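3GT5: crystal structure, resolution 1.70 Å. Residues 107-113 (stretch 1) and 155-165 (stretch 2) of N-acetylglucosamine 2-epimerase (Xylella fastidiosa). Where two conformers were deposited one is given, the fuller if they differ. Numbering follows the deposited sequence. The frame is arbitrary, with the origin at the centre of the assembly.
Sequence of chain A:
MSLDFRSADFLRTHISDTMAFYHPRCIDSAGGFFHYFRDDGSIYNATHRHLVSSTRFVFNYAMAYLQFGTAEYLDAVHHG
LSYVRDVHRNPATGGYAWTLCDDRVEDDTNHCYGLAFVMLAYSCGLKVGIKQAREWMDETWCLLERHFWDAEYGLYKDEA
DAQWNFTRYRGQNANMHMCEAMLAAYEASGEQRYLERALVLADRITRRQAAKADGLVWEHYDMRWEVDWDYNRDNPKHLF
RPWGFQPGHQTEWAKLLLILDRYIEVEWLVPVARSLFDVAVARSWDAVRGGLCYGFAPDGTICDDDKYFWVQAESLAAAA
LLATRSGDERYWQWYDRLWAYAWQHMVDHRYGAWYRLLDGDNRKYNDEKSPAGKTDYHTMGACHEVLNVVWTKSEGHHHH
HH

Stretch 1, residues 107-113: DDTNHCY
Stretch 2 155-165: LYKDEADAQWN

A short antiparallel pairing is often extended at its ends by side-chain and backbone contacts, and the contact between residues 107-113 and 155-165 of this epimerase is a compact example. The chains run antiparallel. N110 bridges A160 and H111 bridges E159, and the register continues with T109 nearest D161 and C112 nearest D158 (CA-CA 4.7 to 5.1 Å). Together they bury 525 Å².

N110 contributes most. Its extended backbone (phi/psi -90/98) forms a hydrogen-bonded pair with A160 (-136/151): N110 N donates to A160 O at 2.8 Å, and A160 N returns a bond to N110 O at 3.0 Å. The carbonyl N110 O also receives a CA-H...O contact from E159 CA at 3.5 Å. The buried side chain, chi1 -74° (m) and chi2 -54°, shares a sheet face with the methyl of A160 and extends the pairing beyond the strand, N110 ND2 donating to D161 O at 3.2 Å. An amide suits this place because N110 ND2 also donates to water 3 at 2.9 Å, which in turn donates to A162 O at 2.8 Å, while N110 ND2 lies over one face of the W164 ring, 3.4 Å from W164 CZ3. The type I turn from D161 to W164, closed by W164 N to D161 O at 2.9 Å, gathers these partners around it.

C112, the next largest, closes the other end. Here the chain leaves the strand for a helix (phi/psi -56/-37), with H111 at the N-cap position, and C112 N donates to D158 O at 2.8 Å in a nearly straight bond. The CA-to-CB bond of C112 points toward the partner, and its small side chain has chi1 -167° (t): C112 CB lies 3.3 Å from K157 O, a carbonyl buried without a polar partner, and C112 SG packs 3.7 Å from Y156 CB, oblique to the tyrosine ring. Water 4 donates to D158 O (3.1 Å) and D158 OD1 (2.8 Å) and accepts from Y113 N (3.0 Å), tying the helix start to the opposing loop.

E159 occupies the sheet face shared with H111. Its extended side chain (chi1 and chi2 t, chi3 -35°) presents aliphatic carbon to its neighbours, E159 CG lying 3.4 Å from T109 CG2 and 3.7 Å from H111 CE1, while water 2 donates to E159 OE2 at 2.9 Å and T109 OG1 at 3.3 Å. Near the exposed D108, water 1 donates to D108 OD1 (2.7 Å) and accepts from A162 N (2.8 Å).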

# COMPACT_ATOMS: atom_id res chain seq x y z
N ASP A 107 -13.23 16.21 5.84
CA ASP A 107 -13.79 14.96 6.36
C ASP A 107 -12.95 14.58 7.56
O ASP A 107 -11.76 14.33 7.42
CB ASP A 107 -13.79 13.88 5.28
CG ASP A 107 -14.42 12.60 5.74
OD1 ASP A 107 -14.77 12.50 6.94
OD2 ASP A 107 -14.58 11.72 4.87
N ASP A 108 -13.56 14.57 8.74
CA ASP A 108 -12.85 14.28 9.98
C ASP A 108 -13.08 12.84 10.46
O ASP A 108 -12.75 12.52 11.59
CB ASP A 108 -13.27 15.26 11.10
CG ASP A 108 -14.74 15.11 11.50
OD1 ASP A 108 -15.47 14.25 10.95
OD2 ASP A 108 -15.18 15.86 12.40
N THR A 109 -13.62 12.00 9.59
CA THR A 109 -13.80 10.56 9.88
C THR A 109 -12.48 9.93 10.22
O THR A 109 -11.48 10.15 9.52
CB THR A 109 -14.41 9.81 8.72
OG1 THR A 109 -15.64 10.43 8.36
CG2 THR A 109 -14.66 8.32 9.09
N ASN A 110 -12.47 9.15 11.30
CA ASN A 110 -11.28 8.43 11.78
C ASN A 110 -11.16 7.04 11.18
O ASN A 110 -11.83 6.12 11.58
CB ASN A 110 -11.28 8.38 13.32
CG ASN A 110 -10.94 9.72 13.94
OD1 ASN A 110 -9.92 10.29 13.62
ND2 ASN A 110 -11.79 10.20 14.87
N HIS A 111 -10.35 6.93 10.14
CA HIS A 111 -10.19 5.70 9.39
C HIS A 111 -8.98 4.94 9.86
O HIS A 111 -7.90 5.47 9.88
CB HIS A 111 -10.04 6.03 7.90
CG HIS A 111 -11.33 6.31 7.23
ND1 HIS A 111 -12.24 5.32 6.92
CD2 HIS A 111 -11.87 7.47 6.80
CE1 HIS A 111 -13.28 5.87 6.32
NE2 HIS A 111 -13.08 7.18 6.23
N CYS A 112 -9.16 3.69 10.22
CA CYS A 112 -8.03 2.82 10.55
C CYS A 112 -7.03 2.77 9.38
O CYS A 112 -5.83 2.69 9.60
CB CYS A 112 -8.53 1.42 10.85
SG CYS A 112 -7.19 0.47 11.61
N TYR A 113 -7.55 2.78 8.15
CA TYR A 113 -6.70 2.79 6.96
C TYR A 113 -5.72 3.97 7.02
O TYR A 113 -4.52 3.82 6.74
CB TYR A 113 -7.61 2.85 5.73
CG TYR A 113 -6.91 2.66 4.40
CD1 TYR A 113 -7.03 1.46 3.68
CD2 TYR A 113 -6.11 3.70 3.87
CE1 TYR A 113 -6.40 1.30 2.48
CE2 TYR A 113 -5.48 3.54 2.69
CZ TYR A 113 -5.62 2.34 1.99
OH TYR A 113 -4.99 2.16 0.78
N LEU A 155 -7.96 -8.38 15.43
CA LEU A 155 -8.04 -7.42 14.31
C LEU A 155 -8.55 -6.03 14.71
O LEU A 155 -9.30 -5.88 15.69
CB LEU A 155 -8.98 -8.00 13.24
CG LEU A 155 -8.53 -9.30 12.60
CD1 LEU A 155 -9.69 -10.00 11.87
CD2 LEU A 155 -7.36 -9.01 11.66
N TYR A 156 -8.20 -5.00 13.91
CA TYR A 156 -8.64 -3.65 14.13
C TYR A 156 -9.99 -3.42 13.46
O TYR A 156 -10.25 -3.91 12.33
CB TYR A 156 -7.62 -2.62 13.57
CG TYR A 156 -6.30 -2.64 14.32
CD1 TYR A 156 -6.12 -1.92 15.50
CD2 TYR A 156 -5.24 -3.39 13.85
CE1 TYR A 156 -4.91 -1.99 16.19
CE2 TYR A 156 -4.04 -3.43 14.53
CZ TYR A 156 -3.88 -2.72 15.67
OH TYR A 156 -2.66 -2.80 16.29
N LYS A 157 -10.82 -2.64 14.15
CA LYS A 157 -12.05 -2.08 13.58
C LYS A 157 -11.71 -1.03 12.55
O LYS A 157 -10.60 -0.49 12.55
CB LYS A 157 -12.90 -1.48 14.70
CG LYS A 157 -13.22 -2.52 15.78
CD LYS A 157 -14.24 -2.03 16.80
CE LYS A 157 -13.74 -0.82 17.55
NZ LYS A 157 -14.40 -0.73 18.88
N ASP A 158 -12.65 -0.69 11.69
CA ASP A 158 -12.29 0.15 10.53
C ASP A 158 -12.49 1.65 10.65
O ASP A 158 -11.65 2.43 10.21
CB ASP A 158 -13.04 -0.33 9.32
CG ASP A 158 -12.16 -0.40 8.10
OD1 ASP A 158 -12.28 0.52 7.26
OD2 ASP A 158 -11.37 -1.38 8.00
N GLU A 159 -13.65 2.08 11.14
CA GLU A 159 -14.06 3.45 10.88
C GLU A 159 -14.90 3.99 12.05
O GLU A 159 -15.85 3.34 12.44
CB GLU A 159 -14.89 3.53 9.60
CG GLU A 159 -15.35 4.96 9.25
CD GLU A 159 -16.44 5.01 8.20
OE1 GLU A 159 -16.43 4.15 7.28
OE2 GLU A 159 -17.29 5.95 8.28
N ALA A 160 -14.54 5.16 12.56
CA ALA A 160 -15.24 5.82 13.66
C ALA A 160 -15.40 7.31 13.32
O ALA A 160 -14.61 7.91 12.57
CB ALA A 160 -14.51 5.59 14.99
N ASP A 161 -16.46 7.90 13.86
CA ASP A 161 -16.63 9.31 13.77
C ASP A 161 -15.65 10.06 14.66
O ASP A 161 -14.85 9.47 15.35
CB ASP A 161 -18.11 9.69 14.02
CG ASP A 161 -18.55 9.59 15.50
OD1 ASP A 161 -17.76 9.41 16.45
OD2 ASP A 161 -19.80 9.73 15.71
N ALA A 162 -15.75 11.38 14.66
CA ALA A 162 -14.83 12.22 15.46
C ALA A 162 -14.94 12.08 17.01
O ALA A 162 -14.01 12.39 17.73
CB ALA A 162 -14.94 13.69 15.02
N GLN A 163 -16.07 11.54 17.49
CA GLN A 163 -16.20 11.13 18.91
C GLN A 163 -15.98 9.62 19.17
O GLN A 163 -16.31 9.10 20.24
CB GLN A 163 -17.59 11.53 19.40
CG GLN A 163 -17.73 12.99 19.70
CD GLN A 163 -18.97 13.27 20.54
OE1 GLN A 163 -20.09 12.94 20.13
NE2 GLN A 163 -18.79 13.87 21.72
N TRP A 164 -15.39 8.91 18.19
CA TRP A 164 -14.99 7.52 18.30
C TRP A 164 -16.15 6.53 18.33
O TRP A 164 -16.04 5.45 18.91
CB TRP A 164 -14.04 7.29 19.48
CG TRP A 164 -12.88 8.22 19.47
CD1 TRP A 164 -12.63 9.22 20.35
CD2 TRP A 164 -11.80 8.23 18.53
NE1 TRP A 164 -11.46 9.86 20.02
CE2 TRP A 164 -10.93 9.26 18.91
CE3 TRP A 164 -11.47 7.44 17.43
CZ2 TRP A 164 -9.75 9.55 18.21
CZ3 TRP A 164 -10.31 7.72 16.74
CH2 TRP A 164 -9.47 8.77 17.12
N ASN A 165 -17.24 6.88 17.65
CA ASN A 165 -18.36 5.96 17.50
C ASN A 165 -18.13 5.17 16.26
O ASN A 165 -18.11 5.74 15.17
CB ASN A 165 -19.67 6.71 17.36
CG ASN A 165 -20.06 7.44 18.64
OD1 ASN A 165 -20.24 6.83 19.70
ND2 ASN A 165 -20.19 8.73 18.54
O HOH W 1 -16.91 12.55 12.40
O HOH W 2 -17.20 8.22 6.48
O HOH W 3 -11.54 12.62 16.49
O HOH W 4 -10.40 2.55 7.41